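Local structure of twitching motility pilus retraction protein (Geobacter sulfurreducens PCA, 5ZFQ) at residues T34-R39 against S105-N110; S42-T47 against P52-D57; E235-A240 against N264-V269; L243-H248 against L282-E287; L294-S299 against L359-A364. The protein drives the retraction of type IV pili as a six-subunit ATPase motor, probably using ATP hydrolysis to pull pilin subunits back out of the fibre. All coordinates share one frame; numbering follows the deposited sequence.

Contact 1 (T34-R39 against S105-N110); sequences TELVNR and SRFRGN
Phe107 aims its ring from strand 105-114 at helix 29-38, meeting Leu36 and Val37 on the flank that faces the strand. The setting is a helix lying across a six-stranded antiparallel sheet, the PAS-like N-terminal domain seen in other PilT proteins. The axes of 34-38 and 105-110 pass at 10.7 Å and make an angle of 107°, so the helix lies across the strand and gives it just part of one turn.

The joint between them is apolar, with no hydrogen bond across it. CG2 of Val37 comes up at the edge of the ring, near its plane, and sits 3.8 Å from Phe107 CZ. The torsion of Val37 explains this: with CG1 turned opposite the backbone N (chi1 176°), CG2 is the branch offered to the ring. Leu36 slides past the ring obliquely, its CD2 lying 4.1 Å from Phe107 CE2, and its side chain also touches Val124 of the next strand and Ile54.

The polar groups have other partners: Arg108 forms salt bridges to Asp96 and Glu203. Beside the ring, CB of Ser105 faces Val37 CG2 while the Ser105 hydroxyl OG donates to Arg106 O at 3.0 Å, tilted 31° from that carbonyl plane.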
# COMPACT_ATOMS: atom_id res chain seq x y z
N THR A 34 -46.91 -3.58 17.47
CA THR A 34 -47.98 -2.96 18.22
C THR A 34 -47.95 -3.58 19.60
O THR A 34 -47.93 -2.88 20.61
CB THR A 34 -49.35 -3.17 17.55
OG1 THR A 34 -49.40 -2.40 16.34
CG2 THR A 34 -50.46 -2.70 18.47
N GLU A 35 -47.89 -4.90 19.64
CA GLU A 35 -47.75 -5.64 20.89
C GLU A 35 -46.55 -5.15 21.71
O GLU A 35 -46.69 -4.86 22.91
CB GLU A 35 -47.63 -7.13 20.60
CG GLU A 35 -47.24 -7.94 21.81
CD GLU A 35 -48.43 -8.38 22.64
OE1 GLU A 35 -49.28 -7.52 22.96
OE2 GLU A 35 -48.49 -9.59 22.98
N LEU A 36 -45.39 -5.03 21.05
CA LEU A 36 -44.18 -4.52 21.67
C LEU A 36 -44.40 -3.18 22.36
O LEU A 36 -44.08 -3.02 23.55
CB LEU A 36 -43.07 -4.38 20.62
CG LEU A 36 -41.77 -3.70 21.07
CD1 LEU A 36 -40.93 -4.50 22.12
CD2 LEU A 36 -40.91 -3.35 19.85
N VAL A 37 -44.95 -2.22 21.62
CA VAL A 37 -45.11 -0.87 22.14
C VAL A 37 -46.13 -0.84 23.28
O VAL A 37 -45.84 -0.29 24.34
CB VAL A 37 -45.54 0.13 21.03
CG1 VAL A 37 -45.79 1.50 21.63
CG2 VAL A 37 -44.48 0.23 19.95
N ASN A 38 -47.30 -1.44 23.05
CA ASN A 38 -48.36 -1.51 24.06
C ASN A 38 -47.85 -2.02 25.41
O ASN A 38 -48.28 -1.54 26.47
CB ASN A 38 -49.49 -2.42 23.59
CG ASN A 38 -50.43 -1.73 22.62
OD1 ASN A 38 -50.39 -0.51 22.45
ND2 ASN A 38 -51.29 -2.51 21.96
N ARG A 39 -46.92 -2.98 25.37
CA ARG A 39 -46.48 -3.61 26.61
C ARG A 39 -45.26 -2.92 27.23
O ARG A 39 -44.66 -3.44 28.18
CB ARG A 39 -46.20 -5.10 26.37
CG ARG A 39 -47.46 -5.84 25.96
CD ARG A 39 -47.22 -7.31 25.89
NE ARG A 39 -46.86 -7.84 27.19
CZ ARG A 39 -46.45 -9.09 27.37
NH1 ARG A 39 -46.37 -9.90 26.33
NH2 ARG A 39 -46.12 -9.52 28.57
N SER A 105 -45.18 3.97 16.05
CA SER A 105 -43.86 4.45 16.44
C SER A 105 -42.84 4.38 15.32
O SER A 105 -43.08 3.76 14.29
CB SER A 105 -43.33 3.66 17.65
OG SER A 105 -42.13 4.24 18.15
N ARG A 106 -41.71 5.05 15.53
CA ARG A 106 -40.52 4.88 14.70
C ARG A 106 -39.72 3.72 15.30
O ARG A 106 -39.65 3.56 16.52
CB ARG A 106 -39.69 6.16 14.67
CG ARG A 106 -40.08 7.20 13.60
CD ARG A 106 -39.76 6.72 12.17
NE ARG A 106 -39.05 7.78 11.43
CZ ARG A 106 -38.19 7.59 10.42
NH1 ARG A 106 -37.91 6.36 9.98
NH2 ARG A 106 -37.60 8.64 9.85
N PHE A 107 -39.14 2.88 14.44
CA PHE A 107 -38.32 1.77 14.93
C PHE A 107 -36.96 1.77 14.28
O PHE A 107 -36.78 2.31 13.20
CB PHE A 107 -39.03 0.44 14.68
CG PHE A 107 -40.38 0.34 15.33
CD1 PHE A 107 -41.51 0.84 14.69
CD2 PHE A 107 -40.53 -0.23 16.58
CE1 PHE A 107 -42.77 0.75 15.28
CE2 PHE A 107 -41.78 -0.32 17.17
CZ PHE A 107 -42.91 0.17 16.52
N ARG A 108 -35.99 1.17 14.95
CA ARG A 108 -34.78 0.70 14.28
C ARG A 108 -34.91 -0.81 14.09
O ARG A 108 -35.43 -1.51 14.97
CB ARG A 108 -33.52 1.05 15.07
CG ARG A 108 -33.22 2.49 15.10
CD ARG A 108 -31.74 2.67 15.09
NE ARG A 108 -31.09 2.09 13.92
CZ ARG A 108 -30.86 2.76 12.78
NH1 ARG A 108 -31.27 4.03 12.67
NH2 ARG A 108 -30.25 2.16 11.76
N GLY A 109 -34.47 -1.30 12.95
CA GLY A 109 -34.51 -2.73 12.69
C GLY A 109 -33.13 -3.22 12.33
O GLY A 109 -32.33 -2.49 11.71
N ASN A 110 -32.81 -4.45 12.74
CA ASN A 110 -31.59 -5.07 12.27
C ASN A 110 -31.82 -6.50 11.83
O ASN A 110 -32.34 -7.32 12.60
CB ASN A 110 -30.50 -5.01 13.32
CG ASN A 110 -29.18 -5.52 12.80
OD1 ASN A 110 -28.87 -6.70 12.96
ND2 ASN A 110 -28.42 -4.66 12.14

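Contact 2 (S42-T47 against P52-D57); sequences SDLHIT and PQIRVD
Leu44 and Ile54 face each other as a non-hydrogen-bonded pair in the hairpin of strands 43-46 and 53-56, and their branches interlock on one side of the sheet. CD1 of Leu44 drops into the notch between two bumps of the partner strand, 3.8 Å from Ile54 CG2 and 4.3 Å from Pro52 CB. Pro52 in turn rests its CB against two methyls, Leu44 CD1 and Ile46 CD1, the latter 4.1 Å away from Pro52 CB. At the next pair His45 and Gln53 exchange both backbone bonds, His45 N to Gln53 O at 2.7 Å and Gln53 N to His45 O at 3.1 Å.

The other side of the sheet carries Asp43, His45, Gln53 and Arg55. Asp43 and Arg55 lie side by side and point the same way, with Asp43 OD2 3.5 Å from Arg55 CD. Asp43 OD2 comes at the edge of the guanidinium in a long salt bridge, 3.8 Å to Arg55 NE, the two planes turned 74° apart. A bend at chi3 (-58°) swings the guanidinium on to Asp222 and Asp224 of a neighbouring subunit; His45 NE2 binds that same Asp222. Were Arg55 cut back to an alanine, Asp224 of the neighbouring subunit would probably lose its mate, Asp222 there would be left with His45, and the flank of Asp43 would be uncovered.

Around the hairpin, strand 117-125 adjoins 43-46 and strand 59-62 adjoins 53-56, while Met29, Leu33 and Leu36 of helix 29-38 cover the side of Leu44 and Ile54.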
# COMPACT_ATOMS: atom_id res chain seq x y z
N SER A 42 -38.94 -2.58 24.71
CA SER A 42 -37.91 -1.82 24.01
C SER A 42 -37.41 -2.59 22.80
O SER A 42 -37.14 -2.01 21.75
CB SER A 42 -36.73 -1.46 24.94
OG SER A 42 -36.08 -2.62 25.45
N ASP A 43 -37.30 -3.91 22.93
CA ASP A 43 -36.67 -4.74 21.91
C ASP A 43 -37.53 -5.93 21.50
O ASP A 43 -38.08 -6.63 22.35
CB ASP A 43 -35.30 -5.22 22.39
CG ASP A 43 -34.45 -4.08 22.87
OD1 ASP A 43 -33.77 -3.47 22.03
OD2 ASP A 43 -34.46 -3.78 24.10
N LEU A 44 -37.65 -6.16 20.20
CA LEU A 44 -38.38 -7.30 19.68
C LEU A 44 -37.41 -8.25 18.95
O LEU A 44 -36.64 -7.82 18.07
CB LEU A 44 -39.50 -6.85 18.74
CG LEU A 44 -40.17 -7.97 17.93
CD1 LEU A 44 -40.99 -8.92 18.84
CD2 LEU A 44 -41.02 -7.38 16.79
N HIS A 45 -37.42 -9.52 19.33
CA HIS A 45 -36.51 -10.47 18.70
C HIS A 45 -37.25 -11.46 17.85
O HIS A 45 -38.21 -12.09 18.29
CB HIS A 45 -35.67 -11.19 19.74
CG HIS A 45 -34.63 -10.33 20.37
ND1 HIS A 45 -33.33 -10.28 19.91
CD2 HIS A 45 -34.70 -9.44 21.40
CE1 HIS A 45 -32.65 -9.42 20.64
NE2 HIS A 45 -33.45 -8.89 21.55
N ILE A 46 -36.78 -11.58 16.60
CA ILE A 46 -37.37 -12.50 15.63
C ILE A 46 -36.30 -13.49 15.18
O ILE A 46 -35.46 -13.19 14.32
CB ILE A 46 -37.94 -11.75 14.38
CG1 ILE A 46 -38.90 -10.64 14.80
CG2 ILE A 46 -38.57 -12.74 13.42
CD1 ILE A 46 -40.12 -11.17 15.58
N THR A 47 -36.34 -14.69 15.76
CA THR A 47 -35.36 -15.68 15.41
C THR A 47 -36.04 -17.03 15.45
O THR A 47 -37.07 -17.18 16.12
CB THR A 47 -34.16 -15.61 16.36
OG1 THR A 47 -33.05 -16.29 15.76
CG2 THR A 47 -34.49 -16.23 17.70
N PRO A 52 -41.64 -15.13 19.03
CA PRO A 52 -41.17 -13.76 19.15
C PRO A 52 -40.93 -13.42 20.61
O PRO A 52 -41.73 -13.81 21.48
CB PRO A 52 -42.32 -12.95 18.57
CG PRO A 52 -42.93 -13.88 17.55
CD PRO A 52 -42.85 -15.23 18.20
N GLN A 53 -39.82 -12.76 20.90
CA GLN A 53 -39.52 -12.32 22.25
C GLN A 53 -39.48 -10.80 22.32
O GLN A 53 -38.94 -10.15 21.43
CB GLN A 53 -38.19 -12.92 22.71
CG GLN A 53 -38.17 -14.43 22.65
CD GLN A 53 -37.95 -15.05 24.02
OE1 GLN A 53 -38.05 -14.38 25.04
NE2 GLN A 53 -37.68 -16.34 24.04
N ILE A 54 -40.08 -10.23 23.36
CA ILE A 54 -39.90 -8.79 23.61
C ILE A 54 -39.12 -8.57 24.91
O ILE A 54 -39.12 -9.44 25.80
CB ILE A 54 -41.23 -8.00 23.70
CG1 ILE A 54 -42.02 -8.43 24.95
CG2 ILE A 54 -42.02 -8.09 22.36
CD1 ILE A 54 -43.47 -7.94 24.98
N ARG A 55 -38.43 -7.44 25.01
CA ARG A 55 -37.69 -7.11 26.22
C ARG A 55 -38.43 -5.99 26.92
O ARG A 55 -38.71 -4.97 26.32
CB ARG A 55 -36.24 -6.69 25.91
CG ARG A 55 -35.41 -6.45 27.18
CD ARG A 55 -34.02 -5.90 26.91
NE ARG A 55 -33.19 -6.74 26.04
CZ ARG A 55 -32.52 -7.83 26.41
NH1 ARG A 55 -32.54 -8.24 27.67
NH2 ARG A 55 -31.79 -8.50 25.52
N VAL A 56 -38.75 -6.20 28.20
CA VAL A 56 -39.49 -5.21 28.98
C VAL A 56 -38.76 -4.86 30.27
O VAL A 56 -38.60 -5.71 31.15
CB VAL A 56 -40.91 -5.71 29.33
CG1 VAL A 56 -41.70 -4.59 30.00
CG2 VAL A 56 -41.63 -6.22 28.09
N ASP A 57 -38.34 -3.60 30.39
CA ASP A 57 -37.56 -3.16 31.55
C ASP A 57 -36.38 -4.09 31.84
O ASP A 57 -36.08 -4.36 33.00
CB ASP A 57 -38.45 -3.05 32.80
CG ASP A 57 -39.42 -1.88 32.74
OD1 ASP A 57 -39.20 -0.96 31.91
OD2 ASP A 57 -40.38 -1.86 33.53

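Contact 3 (E235-A240 against N264-V269)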
# COMPACT_ATOMS: atom_id res chain seq x y z
N GLU A 235 -8.97 13.33 9.22
CA GLU A 235 -9.85 14.14 8.38
C GLU A 235 -11.09 14.64 9.13
O GLU A 235 -11.44 15.82 9.03
CB GLU A 235 -10.27 13.33 7.15
CG GLU A 235 -11.09 14.14 6.16
CD GLU A 235 -11.13 13.52 4.77
OE1 GLU A 235 -10.24 12.69 4.45
OE2 GLU A 235 -12.06 13.88 4.00
N THR A 236 -11.73 13.74 9.88
CA THR A 236 -12.92 14.08 10.65
C THR A 236 -12.59 15.09 11.77
O THR A 236 -13.32 16.06 11.98
CB THR A 236 -13.58 12.81 11.26
OG1 THR A 236 -14.01 11.94 10.20
CG2 THR A 236 -14.78 13.16 12.13
N ILE A 237 -11.49 14.86 12.48
CA ILE A 237 -11.04 15.78 13.52
C ILE A 237 -10.80 17.19 12.95
O ILE A 237 -11.19 18.21 13.55
CB ILE A 237 -9.76 15.28 14.19
CG1 ILE A 237 -10.02 13.98 14.94
CG2 ILE A 237 -9.19 16.28 15.17
CD1 ILE A 237 -8.77 13.45 15.61
N GLU A 238 -10.19 17.23 11.77
CA GLU A 238 -9.87 18.47 11.10
C GLU A 238 -11.11 19.20 10.66
O GLU A 238 -11.12 20.43 10.57
CB GLU A 238 -8.97 18.21 9.89
CG GLU A 238 -7.52 18.57 10.09
CD GLU A 238 -6.66 18.04 8.96
OE1 GLU A 238 -7.25 17.44 8.03
OE2 GLU A 238 -5.42 18.21 9.00
N ALA A 239 -12.16 18.45 10.35
CA ALA A 239 -13.42 19.06 9.97
C ALA A 239 -14.10 19.65 11.20
O ALA A 239 -14.54 20.79 11.17
CB ALA A 239 -14.32 18.05 9.26
N ALA A 240 -14.17 18.87 12.27
CA ALA A 240 -14.70 19.33 13.56
C ALA A 240 -13.99 20.59 14.04
O ALA A 240 -14.65 21.54 14.44
CB ALA A 240 -14.59 18.22 14.62
N ASN A 264 -5.29 14.05 24.63
CA ASN A 264 -4.06 13.43 24.11
C ASN A 264 -4.32 12.70 22.80
O ASN A 264 -3.54 12.81 21.85
CB ASN A 264 -3.44 12.47 25.13
CG ASN A 264 -2.58 13.19 26.16
OD1 ASN A 264 -1.86 14.15 25.84
ND2 ASN A 264 -2.64 12.74 27.42
N ARG A 265 -5.45 12.00 22.75
CA ARG A 265 -5.87 11.27 21.55
C ARG A 265 -6.11 12.18 20.35
O ARG A 265 -5.80 11.80 19.23
CB ARG A 265 -7.13 10.45 21.83
CG ARG A 265 -7.58 9.57 20.66
CD ARG A 265 -6.56 8.55 20.30
NE ARG A 265 -5.98 7.99 21.51
CZ ARG A 265 -6.56 7.06 22.27
NH1 ARG A 265 -7.74 6.56 21.93
NH2 ARG A 265 -5.94 6.62 23.37
N ILE A 266 -6.67 13.37 20.59
CA ILE A 266 -6.87 14.34 19.51
C ILE A 266 -5.53 14.73 18.87
O ILE A 266 -5.41 14.86 17.65
CB ILE A 266 -7.57 15.62 20.01
CG1 ILE A 266 -8.96 15.29 20.58
CG2 ILE A 266 -7.66 16.66 18.91
CD1 ILE A 266 -9.90 14.77 19.55
N VAL A 267 -4.51 14.90 19.71
CA VAL A 267 -3.22 15.40 19.27
C VAL A 267 -2.37 14.30 18.65
O VAL A 267 -1.82 14.46 17.56
CB VAL A 267 -2.42 16.01 20.45
CG1 VAL A 267 -1.07 16.52 19.98
CG2 VAL A 267 -3.21 17.12 21.14
N ASP A 268 -2.29 13.18 19.36
CA ASP A 268 -1.30 12.16 19.07
C ASP A 268 -1.47 11.46 17.72
O ASP A 268 -0.52 10.85 17.23
CB ASP A 268 -1.30 11.12 20.21
CG ASP A 268 -0.74 11.68 21.52
OD1 ASP A 268 -0.10 12.76 21.50
OD2 ASP A 268 -0.93 11.02 22.59
N VAL A 269 -2.64 11.56 17.11
CA VAL A 269 -2.89 10.87 15.84
C VAL A 269 -2.30 11.64 14.66
O VAL A 269 -2.15 11.09 13.57
CB VAL A 269 -4.40 10.65 15.58
CG1 VAL A 269 -4.97 9.58 16.52
CG2 VAL A 269 -5.16 11.96 15.72
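Ile237 reaches out from helix 234-245 and touches Ile266 of helix 259-268 and Val269, which follows it. Its two methyl ends meet different side chains. CG2 meets Ile266 CG2 at 4.1 Å, methyl against methyl. The longer arm is stretched out (chi2 180°), which carries Ile237 CD1 on to 3.9 Å from Val269 CG2, and the same methyl brushes the backbone at 4.2 Å from Ile266 O. Ile237 thus spans from Ile266 to Val269, three residues on, both side chains crossing it at a slant.

In the next shell Leu231 touches Ile237 and Ile266 alike, linking the two. Ile266 is further backed by Leu254 of strand 249-254 and by Val278 and Leu282 of helix 275-285. Regular i to i+4 backbone bonds run through both segments: Asp268 N reaches Asn264 O at 2.8 Å, and Ala240 N reaches Thr236 O at 3.0 Å. The Thr236 hydroxyl is tied to Asp233 just before its segment, and Glu238 is tied to Gln274.

All this belongs to the RecA-like ATPase domain. Helix 234-245 is the crossover between the neighbouring parallel strands 225-230 and 249-254, and helix 259-268 follows the second of them. Val269 also packs on Tyr273 of a neighbouring subunit, where Arg265 bonds to Gln277.

With hydrocarbon branches alone meeting between the side chains, nothing here fixes direction as a hydrogen bond would; at this point the helices probably rely on burial of apolar surface and on fit.

Contact 4 (L243-H248 against L282-E287)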
# COMPACT_ATOMS: atom_id res chain seq x y z
N LEU A 243 -15.07 23.56 11.90
CA LEU A 243 -16.39 24.04 12.27
C LEU A 243 -16.29 24.88 13.55
O LEU A 243 -16.82 26.01 13.62
CB LEU A 243 -17.35 22.86 12.43
CG LEU A 243 -17.84 22.22 11.11
CD1 LEU A 243 -18.25 20.79 11.30
CD2 LEU A 243 -19.01 22.99 10.56
N ALA A 244 -15.56 24.36 14.54
CA ALA A 244 -15.45 24.98 15.85
C ALA A 244 -14.69 26.30 15.81
O ALA A 244 -15.03 27.23 16.54
CB ALA A 244 -14.78 24.01 16.83
N GLU A 245 -13.66 26.38 14.96
CA GLU A 245 -12.88 27.61 14.77
C GLU A 245 -13.65 28.74 14.10
O GLU A 245 -13.29 29.91 14.27
CB GLU A 245 -11.63 27.35 13.94
CG GLU A 245 -10.34 27.14 14.70
CD GLU A 245 -9.15 27.01 13.75
OE1 GLU A 245 -9.04 25.95 13.09
OE2 GLU A 245 -8.33 27.96 13.66
N THR A 246 -14.68 28.40 13.34
CA THR A 246 -15.34 29.36 12.48
C THR A 246 -16.78 29.65 12.91
O THR A 246 -17.65 29.91 12.08
CB THR A 246 -15.33 28.88 11.02
OG1 THR A 246 -15.88 27.56 10.93
CG2 THR A 246 -13.90 28.89 10.48
N GLY A 247 -17.01 29.64 14.22
CA GLY A 247 -18.26 30.12 14.75
C GLY A 247 -19.40 29.12 14.78
O GLY A 247 -20.54 29.48 15.08
N HIS A 248 -19.11 27.87 14.47
CA HIS A 248 -20.11 26.83 14.62
C HIS A 248 -20.02 26.22 15.99
O HIS A 248 -19.03 26.42 16.71
CB HIS A 248 -19.95 25.77 13.56
CG HIS A 248 -19.93 26.32 12.17
ND1 HIS A 248 -18.79 26.85 11.59
CD2 HIS A 248 -20.92 26.47 11.26
CE1 HIS A 248 -19.08 27.28 10.38
NE2 HIS A 248 -20.36 27.06 10.15
N LEU A 282 -7.12 23.42 19.77
CA LEU A 282 -7.92 22.85 20.83
C LEU A 282 -8.07 23.83 21.97
O LEU A 282 -9.15 23.95 22.56
CB LEU A 282 -7.31 21.56 21.36
CG LEU A 282 -7.72 20.25 20.72
CD1 LEU A 282 -6.83 19.14 21.29
CD2 LEU A 282 -9.19 19.97 20.98
N SER A 283 -6.98 24.54 22.28
CA SER A 283 -6.99 25.44 23.43
C SER A 283 -7.99 26.56 23.17
O SER A 283 -8.63 27.06 24.10
CB SER A 283 -5.58 26.02 23.71
OG SER A 283 -5.03 26.72 22.61
N PHE A 284 -8.14 26.91 21.90
CA PHE A 284 -9.02 28.00 21.49
C PHE A 284 -10.50 27.58 21.45
O PHE A 284 -11.37 28.31 21.96
CB PHE A 284 -8.56 28.53 20.12
CG PHE A 284 -9.50 29.53 19.50
CD1 PHE A 284 -10.14 30.50 20.28
CD2 PHE A 284 -9.72 29.52 18.13
CE1 PHE A 284 -11.01 31.43 19.71
CE2 PHE A 284 -10.59 30.45 17.55
CZ PHE A 284 -11.24 31.40 18.35
N VAL A 285 -10.80 26.42 20.86
CA VAL A 285 -12.18 26.09 20.49
C VAL A 285 -12.88 25.12 21.46
O VAL A 285 -14.12 25.09 21.50
CB VAL A 285 -12.26 25.48 19.05
CG1 VAL A 285 -11.59 26.38 18.03
CG2 VAL A 285 -11.69 24.08 19.01
N LEU A 286 -12.11 24.36 22.24
CA LEU A 286 -12.68 23.39 23.19
C LEU A 286 -13.50 24.10 24.24
O LEU A 286 -13.01 25.03 24.90
CB LEU A 286 -11.57 22.58 23.87
CG LEU A 286 -11.87 21.21 24.48
CD1 LEU A 286 -12.58 20.29 23.48
CD2 LEU A 286 -10.57 20.57 24.95
N GLU A 287 -14.77 23.71 24.39
CA GLU A 287 -15.65 24.37 25.35
C GLU A 287 -16.08 23.38 26.42
O GLU A 287 -16.69 23.77 27.42
CB GLU A 287 -16.87 24.99 24.66
CG GLU A 287 -16.57 26.25 23.85
CD GLU A 287 -15.93 27.37 24.69
OE1 GLU A 287 -16.18 27.44 25.92
OE2 GLU A 287 -15.14 28.17 24.11
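Ala244 and Val285 bring their CA atoms to 5.8 Å where helix 234-245 and helix 275-285 both come to their ends, a close approach that the small alanine permits. CB meets CB here, 3.7 Å from Ala244 to Val285, with Val285 CG2 beside them. The other branch of the valine, CG1, turns to the next residue and lies 3.6 Å from Glu245 CG. Phe284 flanks the same methylene obliquely, its CD2 4.2 Å from Glu245 CG. Val285 and Phe284 both touch the glutamate's methylene from the side of helix 275-285, while its extended chain carries the carboxylate onward: OE1 takes a hydrogen bond from Gln281 NE2, and OE2 a weak one from Asn257 of another subunit.

In the RecA-like domain, strand 150-155 runs between the strands that follow these two helices, 249-254 and 286-296. Leu151 on it touches both Ala244 and Val285; the backbone of Val285 bonds to Leu151 and that of His248 to Gly150. The turn at Thr246-His248 opens what is probably the His box of PilT-type ATPases.

Gly247 has positive phi (85°), as the chain reverses after the helix. Leu243 O collects three donors there: Thr246 N, His248 N and His248 ND1. His248 ND1 lies 3.0 Å from Leu243 O, which is in the ring plane and offers a lone pair. His248 ND1 is also 3.1 Å from Thr246 OG1, again in the ring plane, which fixes the imidazole's rotation. CD2 of Leu243 sits over one face of the His248 ring, 3.8 Å above its plane and displaced toward the rim.

Contact 5 (L294-S299 against L359-A364); sequences LLPNVS and LDVAMA
Val361 lays its two methyls against the CG-CD side of the Pro296 ring. The contact joins the first turns of helix 359-365 to the end of strand 286-296, the strand that pairs antiparallel with 303-310 at the margin of the RecA-like sheet. This is the place where the C-terminal helices fold back on the ATPase domain.

CG1 of Val361 does most of the touching. It lies 3.8 Å from Pro296 CD and 3.9 Å from Pro296 CG, while the second methyl, Val361 CG2, is farther off at 4.2 Å from that CG. Leu295 comes alongside from the preceding position in the strand and slides past the valine in the opposite direction. No hydrogen bond crosses between the segments, and the valine alone answers both strand residues.

Around this valine, Leu295 is also covered by Ile357, Leu348 and Ala306, and its backbone bonds to Val304. A neighbouring subunit completes the surroundings, with its Phe284 on Leu295 and its Arg149 on Pro296. CG1 of Val361 is turned opposite the backbone N (chi1 180°), a setting that brings it within 4.0 Å of Leu295 CD2 as well as onto the proline.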
# COMPACT_ATOMS: atom_id res chain seq x y z
N LEU A 294 -21.56 3.92 31.90
CA LEU A 294 -22.74 3.34 32.53
C LEU A 294 -22.29 2.15 33.36
O LEU A 294 -21.95 1.08 32.82
CB LEU A 294 -23.79 2.93 31.50
CG LEU A 294 -24.58 4.05 30.81
CD1 LEU A 294 -25.46 3.51 29.67
CD2 LEU A 294 -25.41 4.86 31.83
N LEU A 295 -22.25 2.34 34.67
CA LEU A 295 -21.89 1.28 35.60
C LEU A 295 -23.14 0.50 35.97
O LEU A 295 -24.24 0.98 35.75
CB LEU A 295 -21.22 1.87 36.84
CG LEU A 295 -19.89 2.58 36.53
CD1 LEU A 295 -19.40 3.34 37.73
CD2 LEU A 295 -18.86 1.57 36.07
N PRO A 296 -22.98 -0.72 36.51
CA PRO A 296 -24.12 -1.42 37.10
C PRO A 296 -24.53 -0.82 38.44
O PRO A 296 -23.66 -0.35 39.17
CB PRO A 296 -23.60 -2.85 37.28
CG PRO A 296 -22.14 -2.73 37.36
CD PRO A 296 -21.79 -1.58 36.44
N ASN A 297 -25.81 -0.82 38.77
CA ASN A 297 -26.16 -0.38 40.11
C ASN A 297 -25.81 -1.48 41.11
O ASN A 297 -25.54 -2.63 40.72
CB ASN A 297 -27.64 0.03 40.22
CG ASN A 297 -28.60 -1.01 39.65
OD1 ASN A 297 -28.34 -2.22 39.69
ND2 ASN A 297 -29.74 -0.53 39.13
N VAL A 298 -25.78 -1.12 42.40
CA VAL A 298 -25.50 -2.10 43.45
C VAL A 298 -26.39 -3.34 43.26
O VAL A 298 -25.93 -4.48 43.38
CB VAL A 298 -25.68 -1.46 44.85
CG1 VAL A 298 -27.03 -0.75 44.95
CG2 VAL A 298 -25.54 -2.52 45.93
N SER A 299 -27.65 -3.09 42.88
CA SER A 299 -28.61 -4.14 42.53
C SER A 299 -28.11 -5.06 41.41
O SER A 299 -28.12 -6.28 41.55
CB SER A 299 -29.95 -3.50 42.13
OG SER A 299 -30.64 -4.33 41.21
N LEU A 359 -18.66 -0.49 46.12
CA LEU A 359 -17.24 -0.22 46.26
C LEU A 359 -16.39 -1.02 45.26
O LEU A 359 -15.44 -0.48 44.69
CB LEU A 359 -16.78 -0.50 47.71
CG LEU A 359 -15.39 -0.00 48.16
CD1 LEU A 359 -15.34 1.51 48.29
CD2 LEU A 359 -14.91 -0.67 49.45
N ASP A 360 -16.72 -2.30 45.03
CA ASP A 360 -16.01 -3.14 44.04
C ASP A 360 -16.02 -2.51 42.66
O ASP A 360 -14.98 -2.25 42.06
CB ASP A 360 -16.62 -4.55 43.91
CG ASP A 360 -16.32 -5.43 45.11
OD1 ASP A 360 -15.49 -5.03 45.95
OD2 ASP A 360 -16.89 -6.55 45.18
N VAL A 361 -17.23 -2.27 42.17
CA VAL A 361 -17.41 -1.71 40.85
C VAL A 361 -16.75 -0.33 40.77
O VAL A 361 -16.03 -0.04 39.82
CB VAL A 361 -18.90 -1.63 40.50
CG1 VAL A 361 -19.09 -1.03 39.11
CG2 VAL A 361 -19.50 -3.02 40.58
N ALA A 362 -16.97 0.49 41.79
CA ALA A 362 -16.35 1.81 41.82
C ALA A 362 -14.83 1.73 41.70
O ALA A 362 -14.23 2.36 40.83
CB ALA A 362 -16.76 2.56 43.08
N MET A 363 -14.21 0.92 42.55
CA MET A 363 -12.76 0.83 42.61
C MET A 363 -12.16 0.20 41.36
O MET A 363 -11.02 0.51 41.01
CB MET A 363 -12.32 0.02 43.82
CG MET A 363 -12.55 0.63 45.20
SD MET A 363 -11.50 2.14 45.41
CE MET A 363 -9.83 1.44 45.22
N ALA A 364 -12.90 -0.69 40.68
CA ALA A 364 -12.37 -1.30 39.45
C ALA A 364 -12.30 -0.25 38.35
O ALA A 364 -11.36 -0.21 37.56
CB ALA A 364 -13.23 -2.49 39.00

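The five contacts fall into three places. Contacts 1 and 2 sit in the N-terminal sheet domain with centres 9 Å apart; contact 2 lies within the chain span of contact 1, and they touch through Leu36 with Asp43 and Ile54. Contacts 3 and 4 come later, with alternating segments, and share helix 234-245 on the ATPase domain, 13 Å between centres, on the opposite side of the chain's centre from the first two. Contact 5 closes last, at the far end of strand 286-296, which begins in contact 4; their centres are 35 Å apart. Residues of all five segment pairs also meet other subunits of the hexamer.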